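Local atomic coordinates of cell wall binding protein cwp8 (Peptoclostridium difficile, PDB entry 5J6Q), a protein that probably sits in the S-layer of the bacterium, attached to the cell wall through its three CWB2 modules. Residues Ala192-Gly198 with Leu267-Leu271; Asn184-Ile190 with Lys254-Val260. One frame throughout, in Å; residues are numbered along the deposited sequence.

In the fold
Interactions 1 and 2 both lie in the Cwp8 domain 3 region, with centres about 17 Å apart. Along the chain their segments alternate: 184-190, 192-198, then 254-260 and 267-271. Strand 186-191, at the edge of a four-stranded mixed sheet, pairs with strand 256-262 in interaction 2. The chain leaving the first strand then meets helix 265-280, which follows the second, in interaction 1. The two contacts touch where Leu-195 CG lies 3.6 Å from Ile-190 CD1 and Leu-195 CD1 lies 3.9 Å from Val-260 CG1. The sheet pairing thus runs directly into the apolar packing against the helix.

Interaction 1: residues Ala192-Gly198 with Leu267-Leu271; sequences AEELFDG and LVRDL
Ala-192 O, which lies 4.3 Å from Leu-271 CD2 across the contact, accepts Leu-195 N at 3.0 Å and, more weakly, Phe-196 N. These bonds close a tight turn, and Ala-192 CB points at helix 265-280, meeting Leu-267 CD1 and Val-268 CG2, each at 4.1 Å. Phe-196 fills the contact from the loop side. Its CG stands anti to the backbone N (chi1 173°), which carries the ring toward helix 265-280. Leu-271 CA lies over one ring face, offset toward the rim, and Leu-271 CB comes 3.6 Å from Phe-196 CD2; the backbone N of Gly-198 sits over the opposite face. Leu-267 sends its CD2 branch to 3.5 Å from Gly-198 N, where the backbone turns with a positive phi (126°) suited to glycine. The bent chain of Glu-193 brings its OE2 to 3.9 Å from Leu-267 CG, but this oxygen's hydrogen bond goes to Ser-262 OG. Between the two segments the join is therefore wholly van der Waals: it rests on the shapes of Phe-196, Leu-267 and Leu-271, while Glu-193 OE2 turns to Ser-262 and Asp-270 OD1 to Lys-273.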
ATOM      1  N   ALA A 192      -7.576   0.276  -1.013  1.00 60.04           N
ATOM      2  CA  ALA A 192      -6.513  -0.349  -0.240  1.00 55.07           C
ATOM      3  C   ALA A 192      -5.775  -1.340  -1.159  1.00 55.76           C
ATOM      4  O   ALA A 192      -4.569  -1.518  -1.014  1.00 56.29           O
ATOM      5  CB  ALA A 192      -7.122  -1.075   0.934  1.00 56.75           C
ATOM      6  N   GLU A 193      -6.510  -1.939  -2.137  1.00 52.16           N
ATOM      7  CA  GLU A 193      -5.953  -2.912  -3.054  1.00 56.08           C
ATOM      8  C   GLU A 193      -4.772  -2.373  -3.873  1.00 61.44           C
ATOM      9  O   GLU A 193      -3.801  -3.096  -4.076  1.00 62.01           O
ATOM     10  CB  GLU A 193      -7.046  -3.425  -3.990  1.00 57.09           C
ATOM     11  CG  GLU A 193      -7.900  -4.521  -3.351  1.00 65.55           C
ATOM     12  CD  GLU A 193      -8.940  -3.987  -2.346  1.00 72.35           C
ATOM     13  OE1 GLU A 193      -9.087  -2.753  -2.214  1.00 76.34           O
ATOM     14  OE2 GLU A 193      -9.618  -4.807  -1.697  1.00 73.92           O
ATOM     15  N   GLU A 194      -4.849  -1.103  -4.322  1.00 60.74           N
ATOM     16  CA  GLU A 194      -3.824  -0.452  -5.101  1.00 58.39           C
ATOM     17  C   GLU A 194      -2.499  -0.512  -4.361  1.00 52.03           C
ATOM     18  O   GLU A 194      -1.437  -0.466  -4.995  1.00 46.45           O
ATOM     19  CB  GLU A 194      -4.146   1.051  -5.329  1.00 60.76           C
ATOM     20  CG  GLU A 194      -5.275   1.320  -6.306  1.00 77.11           C
ATOM     21  CD  GLU A 194      -5.591   2.813  -6.399  1.00 91.52           C
ATOM     22  OE1 GLU A 194      -4.643   3.621  -6.647  1.00 94.64           O
ATOM     23  OE2 GLU A 194      -6.787   3.176  -6.223  1.00 95.84           O
ATOM     24  N   LEU A 195      -2.563  -0.518  -3.030  1.00 43.76           N
ATOM     25  CA  LEU A 195      -1.362  -0.586  -2.188  1.00 42.12           C
ATOM     26  C   LEU A 195      -0.931  -2.041  -1.656  1.00 41.68           C
ATOM     27  O   LEU A 195       0.209  -2.257  -1.326  1.00 42.08           O
ATOM     28  CB  LEU A 195      -1.620   0.241  -0.917  1.00 41.65           C
ATOM     29  CG  LEU A 195      -1.855   1.761  -1.121  1.00 48.11           C
ATOM     30  CD1 LEU A 195      -1.668   2.460   0.292  1.00 51.87           C
ATOM     31  CD2 LEU A 195      -0.781   2.395  -2.114  1.00 48.74           C
ATOM     32  N   PHE A 196      -1.848  -2.987  -1.598  1.00 45.14           N
ATOM     33  CA  PHE A 196      -1.595  -4.240  -0.932  1.00 42.62           C
ATOM     34  C   PHE A 196      -2.590  -5.215  -1.444  1.00 41.15           C
ATOM     35  O   PHE A 196      -3.778  -4.907  -1.467  1.00 41.97           O
ATOM     36  CB  PHE A 196      -1.714  -3.959   0.581  1.00 47.01           C
ATOM     37  CG  PHE A 196      -1.646  -5.155   1.522  1.00 51.26           C
ATOM     38  CD1 PHE A 196      -0.439  -5.790   1.777  1.00 44.86           C
ATOM     39  CD2 PHE A 196      -2.795  -5.597   2.195  1.00 49.58           C
ATOM     40  CE1 PHE A 196      -0.368  -6.854   2.693  1.00 47.85           C
ATOM     41  CE2 PHE A 196      -2.733  -6.643   3.105  1.00 49.17           C
ATOM     42  CZ  PHE A 196      -1.514  -7.269   3.353  1.00 57.02           C
ATOM     43  N   ASP A 197      -2.141  -6.419  -1.878  1.00 39.37           N
ATOM     44  CA  ASP A 197      -3.082  -7.376  -2.492  1.00 40.36           C
ATOM     45  C   ASP A 197      -3.723  -8.381  -1.523  1.00 36.47           C
ATOM     46  O   ASP A 197      -4.410  -9.258  -1.990  1.00 36.12           O
ATOM     47  CB  ASP A 197      -2.354  -8.204  -3.598  1.00 36.52           C
ATOM     48  CG  ASP A 197      -1.196  -9.156  -3.078  1.00 43.24           C
ATOM     49  OD1 ASP A 197      -1.102  -9.410  -1.819  1.00 44.05           O
ATOM     50  OD2 ASP A 197      -0.420  -9.648  -3.905  1.00 48.43           O
ATOM     51  N   GLY A 198      -3.483  -8.278  -0.237  1.00 39.33           N
ATOM     52  CA  GLY A 198      -3.919  -9.335   0.686  1.00 45.92           C
ATOM     53  C   GLY A 198      -2.744  -9.856   1.554  1.00 47.75           C
ATOM     54  O   GLY A 198      -2.881 -10.133   2.744  1.00 43.86           O
ATOM     55  N   LEU A 267      -8.414  -7.036   4.390  1.00 67.66           N
ATOM     56  CA  LEU A 267      -7.357  -6.353   3.620  1.00 65.89           C
ATOM     57  C   LEU A 267      -6.873  -5.108   4.377  1.00 63.81           C
ATOM     58  O   LEU A 267      -5.656  -4.956   4.621  1.00 58.12           O
ATOM     59  CB  LEU A 267      -7.976  -5.942   2.272  1.00 66.12           C
ATOM     60  CG  LEU A 267      -7.045  -5.638   1.066  1.00 73.17           C
ATOM     61  CD1 LEU A 267      -5.821  -4.916   1.481  1.00 75.17           C
ATOM     62  CD2 LEU A 267      -6.673  -6.918   0.339  1.00 69.83           C
ATOM     63  N   VAL A 268      -7.854  -4.231   4.797  1.00 58.41           N
ATOM     64  CA  VAL A 268      -7.516  -2.981   5.462  1.00 55.71           C
ATOM     65  C   VAL A 268      -6.894  -3.181   6.797  1.00 55.11           C
ATOM     66  O   VAL A 268      -5.929  -2.450   7.142  1.00 53.83           O
ATOM     67  CB  VAL A 268      -8.765  -2.036   5.620  1.00 52.27           C
ATOM     68  CG1 VAL A 268      -8.327  -0.716   6.206  1.00 47.55           C
ATOM     69  CG2 VAL A 268      -9.455  -1.799   4.269  1.00 48.63           C
ATOM     70  N   ARG A 269      -7.447  -4.107   7.588  1.00 54.01           N
ATOM     71  CA  ARG A 269      -6.866  -4.335   8.910  1.00 57.85           C
ATOM     72  C   ARG A 269      -5.409  -4.849   8.680  1.00 50.56           C
ATOM     73  O   ARG A 269      -4.466  -4.406   9.316  1.00 46.07           O
ATOM     74  CB  ARG A 269      -7.677  -5.422   9.678  1.00 63.04           C
ATOM     75  CG  ARG A 269      -8.371  -4.982  10.969  1.00 66.04           C
ATOM     76  CD  ARG A 269      -9.152  -6.154  11.582  1.00 66.38           C
ATOM     77  NE  ARG A 269     -10.478  -6.270  10.974  1.00 75.33           N
ATOM     78  CZ  ARG A 269     -10.918  -7.358  10.344  1.00 84.24           C
ATOM     79  NH1 ARG A 269     -12.135  -7.371   9.797  1.00 82.14           N
ATOM     80  NH2 ARG A 269     -10.151  -8.441  10.260  1.00 82.48           N
ATOM     81  N   ASP A 270      -5.271  -5.784   7.745  1.00 45.22           N
ATOM     82  CA  ASP A 270      -3.973  -6.411   7.433  1.00 49.48           C
ATOM     83  C   ASP A 270      -2.957  -5.382   6.948  1.00 46.86           C
ATOM     84  O   ASP A 270      -1.825  -5.259   7.504  1.00 43.02           O
ATOM     85  CB  ASP A 270      -4.239  -7.534   6.427  1.00 47.75           C
ATOM     86  CG  ASP A 270      -4.816  -8.721   7.162  1.00 54.42           C
ATOM     87  OD1 ASP A 270      -4.818  -8.700   8.412  1.00 59.94           O
ATOM     88  OD2 ASP A 270      -5.265  -9.667   6.504  1.00 55.88           O
ATOM     89  N   LEU A 271      -3.411  -4.544   5.988  1.00 43.89           N
ATOM     90  CA  LEU A 271      -2.568  -3.479   5.470  1.00 41.60           C
ATOM     91  C   LEU A 271      -2.196  -2.543   6.562  1.00 42.54           C
ATOM     92  O   LEU A 271      -1.047  -2.052   6.643  1.00 44.88           O
ATOM     93  CB  LEU A 271      -3.308  -2.698   4.342  1.00 43.55           C
ATOM     94  CG  LEU A 271      -2.625  -1.357   4.044  1.00 51.03           C
ATOM     95  CD1 LEU A 271      -1.230  -1.618   3.523  1.00 50.52           C
ATOM     96  CD2 LEU A 271      -3.374  -0.560   2.975  1.00 51.67           C
TER

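Interaction 2: residues Asn184-Ile190 with Lys254-Val260; sequences NADLQDI and KPETISV
A parallel beta ladder joins strands 186-190 and 256-260, whose axes run 4.7 Å apart at closest and 12° from each other in direction. Asp-186 O receives Thr-257 N at 2.8 Å, Thr-257 O receives Gln-188 N, Gln-188 O receives Ser-259 N, and Ser-259 O receives Ile-190 N at 2.9 Å; a weak bond from Asp-186 N to Pro-255 O starts the series. One face of the ladder carries Asp-186, Gln-188 and Ile-190 beside Glu-256, Ile-258 and Val-260. There the amide of Gln-188 gives its NE2 to Glu-256 OE2 at 2.8 Å; the acceptor lies in the amide plane, and amide and carboxylate are nearly coplanar. Glu-256 OE1 pairs with Lys-211, so both carboxylate oxygens are engaged, which probably restrains the group's rotation. The extended Lys-254 crosses Asp-186 at about a right angle, its NZ forming a salt bridge with Asp-186 OD2 at 2.8 Å from above the carboxylate plane, though the lysine is poorly ordered and the details less certain. Ile-190 turns CG1 between its backbone N and carbonyl carbon (chi1 58°), which places CD1 3.3 Å from Ile-258 CG2 and CG1 3.4 Å from Val-260 CG1, both tight. Strand 186-191 forms one edge of the sheet; strand 256-262 bonds on its other side to antiparallel strand 242-249, and Lys-211 reaches the pair from helix 203-213.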
ATOM      1  N   ASN A 184      -2.667  22.652   2.969  1.00 47.60           N
ATOM      2  CA  ASN A 184      -1.595  22.800   2.011  1.00 49.35           C
ATOM      3  C   ASN A 184      -0.765  21.464   2.129  1.00 54.67           C
ATOM      4  O   ASN A 184       0.132  21.318   2.954  1.00 57.30           O
ATOM      5  CB  ASN A 184      -0.799  24.008   2.305  1.00 50.62           C
ATOM      6  CG  ASN A 184       0.432  24.150   1.469  1.00 54.77           C
ATOM      7  OD1 ASN A 184       0.797  23.249   0.712  1.00 57.97           O
ATOM      8  ND2 ASN A 184       1.161  25.271   1.562  1.00 55.58           N
ATOM      9  N   ALA A 185      -1.112  20.503   1.282  1.00 60.00           N
ATOM     10  CA  ALA A 185      -0.501  19.168   1.281  1.00 62.63           C
ATOM     11  C   ALA A 185      -0.949  18.439   0.051  1.00 62.47           C
ATOM     12  O   ALA A 185      -1.874  18.903  -0.635  1.00 65.44           O
ATOM     13  CB  ALA A 185      -0.937  18.381   2.516  1.00 58.75           C
ATOM     14  N   ASP A 186      -0.311  17.293  -0.231  1.00 66.63           N
ATOM     15  CA  ASP A 186      -0.632  16.458  -1.386  1.00 67.07           C
ATOM     16  C   ASP A 186      -1.530  15.371  -0.892  1.00 66.10           C
ATOM     17  O   ASP A 186      -1.130  14.626   0.007  1.00 65.24           O
ATOM     18  CB  ASP A 186       0.665  15.889  -1.986  1.00 75.89           C
ATOM     19  CG  ASP A 186       1.533  16.994  -2.550  1.00 92.62           C
ATOM     20  OD1 ASP A 186       2.640  17.213  -2.010  1.00 96.20           O
ATOM     21  OD2 ASP A 186       1.094  17.658  -3.533  1.00 98.48           O
ATOM     22  N   LEU A 187      -2.734  15.239  -1.461  1.00 62.70           N
ATOM     23  CA  LEU A 187      -3.693  14.273  -0.979  1.00 62.42           C
ATOM     24  C   LEU A 187      -4.074  13.240  -2.043  1.00 71.81           C
ATOM     25  O   LEU A 187      -4.088  13.564  -3.244  1.00 70.63           O
ATOM     26  CB  LEU A 187      -4.956  15.013  -0.543  1.00 65.00           C
ATOM     27  CG  LEU A 187      -4.725  16.355   0.168  1.00 62.68           C
ATOM     28  CD1 LEU A 187      -6.070  17.112   0.276  1.00 57.91           C
ATOM     29  CD2 LEU A 187      -4.121  16.061   1.526  1.00 60.93           C
ATOM     30  N   GLN A 188      -4.388  12.000  -1.590  1.00 69.15           N
ATOM     31  CA  GLN A 188      -4.762  10.950  -2.504  1.00 63.94           C
ATOM     32  C   GLN A 188      -5.914  10.185  -1.897  1.00 61.36           C
ATOM     33  O   GLN A 188      -5.957   9.990  -0.673  1.00 61.51           O
ATOM     34  CB  GLN A 188      -3.588   9.962  -2.715  1.00 66.92           C
ATOM     35  CG  GLN A 188      -2.338  10.543  -3.319  1.00 70.80           C
ATOM     36  CD  GLN A 188      -1.425   9.418  -3.769  1.00 73.00           C
ATOM     37  OE1 GLN A 188      -1.836   8.523  -4.502  1.00 73.36           O
ATOM     38  NE2 GLN A 188      -0.187   9.428  -3.316  1.00 69.92           N
ATOM     39  N   ASP A 189      -6.823   9.758  -2.724  1.00 59.34           N
ATOM     40  CA  ASP A 189      -7.950   8.937  -2.296  1.00 63.62           C
ATOM     41  C   ASP A 189      -7.882   7.624  -3.094  1.00 66.33           C
ATOM     42  O   ASP A 189      -8.260   7.626  -4.270  1.00 66.47           O
ATOM     43  CB  ASP A 189      -9.256   9.664  -2.616  1.00 72.56           C
ATOM     44  CG  ASP A 189     -10.170   9.699  -1.448  1.00 78.40           C
ATOM     45  OD1 ASP A 189     -10.665  10.778  -1.139  1.00 86.09           O
ATOM     46  OD2 ASP A 189     -10.392   8.624  -0.835  1.00 83.56           O
ATOM     47  N   ILE A 190      -7.423   6.517  -2.499  1.00 61.22           N
ATOM     48  CA  ILE A 190      -7.268   5.278  -3.283  1.00 58.13           C
ATOM     49  C   ILE A 190      -7.828   4.028  -2.593  1.00 54.18           C
ATOM     50  O   ILE A 190      -8.028   4.015  -1.374  1.00 54.48           O
ATOM     51  CB  ILE A 190      -5.745   5.069  -3.529  1.00 55.30           C
ATOM     52  CG1 ILE A 190      -5.043   4.993  -2.141  1.00 57.61           C
ATOM     53  CG2 ILE A 190      -5.172   6.199  -4.387  1.00 55.16           C
ATOM     54  CD1 ILE A 190      -3.527   4.744  -2.207  1.00 61.55           C
ATOM     55  N   LYS A 254       6.696  19.298   2.180  1.00127.86           N
ATOM     56  CA  LYS A 254       5.244  19.361   2.154  1.00120.67           C
ATOM     57  C   LYS A 254       4.712  17.973   2.508  1.00114.64           C
ATOM     58  O   LYS A 254       5.057  17.013   1.828  1.00111.85           O
ATOM     59  CB  LYS A 254       4.799  19.796   0.746  1.00118.99           C
ATOM     60  CG  LYS A 254       3.298  19.930   0.579  1.00120.43           C
ATOM     61  CD  LYS A 254       2.966  20.378  -0.839  1.00122.03           C
ATOM     62  CE  LYS A 254       1.480  20.445  -1.052  1.00123.68           C
ATOM     63  NZ  LYS A 254       1.117  20.206  -2.470  1.00125.14           N
ATOM     64  N   PRO A 255       3.894  17.803   3.552  1.00106.60           N
ATOM     65  CA  PRO A 255       3.424  16.454   3.849  1.00 99.62           C
ATOM     66  C   PRO A 255       2.564  15.894   2.737  1.00 89.09           C
ATOM     67  O   PRO A 255       2.275  16.573   1.732  1.00 84.80           O
ATOM     68  CB  PRO A 255       2.652  16.600   5.173  1.00 97.45           C
ATOM     69  CG  PRO A 255       2.181  18.011   5.172  1.00100.72           C
ATOM     70  CD  PRO A 255       3.314  18.796   4.468  1.00103.69           C
ATOM     71  N   GLU A 256       2.142  14.646   2.932  1.00 78.58           N
ATOM     72  CA  GLU A 256       1.299  13.989   1.964  1.00 62.14           C
ATOM     73  C   GLU A 256       0.359  13.152   2.732  1.00 55.87           C
ATOM     74  O   GLU A 256       0.762  12.472   3.655  1.00 57.75           O
ATOM     75  CB  GLU A 256       2.150  13.143   0.951  1.00 60.00           C
ATOM     76  CG  GLU A 256       1.358  12.051   0.268  1.00 60.01           C
ATOM     77  CD  GLU A 256       2.210  11.207  -0.703  1.00 68.91           C
ATOM     78  OE1 GLU A 256       3.402  10.955  -0.406  1.00 67.57           O
ATOM     79  OE2 GLU A 256       1.669  10.805  -1.766  1.00 67.58           O
ATOM     80  N   THR A 257      -0.897  13.167   2.376  1.00 55.07           N
ATOM     81  CA  THR A 257      -1.866  12.359   3.076  1.00 54.65           C
ATOM     82  C   THR A 257      -2.562  11.434   2.097  1.00 58.74           C
ATOM     83  O   THR A 257      -3.093  11.918   1.098  1.00 63.47           O
ATOM     84  CB  THR A 257      -2.872  13.308   3.824  1.00 52.02           C
ATOM     85  OG1 THR A 257      -2.182  13.942   4.912  1.00 52.09           O
ATOM     86  CG2 THR A 257      -4.022  12.559   4.367  1.00 48.81           C
ATOM     87  N   ILE A 258      -2.584  10.095   2.364  1.00 59.76           N
ATOM     88  CA  ILE A 258      -3.244   9.130   1.479  1.00 59.37           C
ATOM     89  C   ILE A 258      -4.375   8.406   2.196  1.00 61.57           C
ATOM     90  O   ILE A 258      -4.121   7.667   3.134  1.00 65.03           O
ATOM     91  CB  ILE A 258      -2.208   8.071   0.977  1.00 59.97           C
ATOM     92  CG1 ILE A 258      -1.113   8.765   0.180  1.00 62.24           C
ATOM     93  CG2 ILE A 258      -2.939   6.995   0.121  1.00 52.16           C
ATOM     94  CD1 ILE A 258       0.177   7.906   0.089  1.00 72.97           C
ATOM     95  N   SER A 259      -5.593   8.554   1.713  1.00 63.62           N
ATOM     96  CA  SER A 259      -6.814   7.975   2.289  1.00 62.36           C
ATOM     97  C   SER A 259      -7.124   6.675   1.587  1.00 58.48           C
ATOM     98  O   SER A 259      -7.317   6.669   0.345  1.00 54.60           O
ATOM     99  CB  SER A 259      -8.006   8.936   2.097  1.00 58.74           C
ATOM    100  OG  SER A 259      -7.649  10.286   2.388  1.00 59.35           O
ATOM    101  N   VAL A 260      -7.234   5.581   2.350  1.00 54.35           N
ATOM    102  CA  VAL A 260      -7.526   4.321   1.690  1.00 53.78           C
ATOM    103  C   VAL A 260      -8.733   3.650   2.304  1.00 53.73           C
ATOM    104  O   VAL A 260      -9.038   3.829   3.474  1.00 55.48           O
ATOM    105  CB  VAL A 260      -6.279   3.392   1.703  1.00 56.37           C
ATOM    106  CG1 VAL A 260      -5.078   4.134   1.108  1.00 59.11           C
ATOM    107  CG2 VAL A 260      -5.946   2.941   3.109  1.00 52.63           C
TER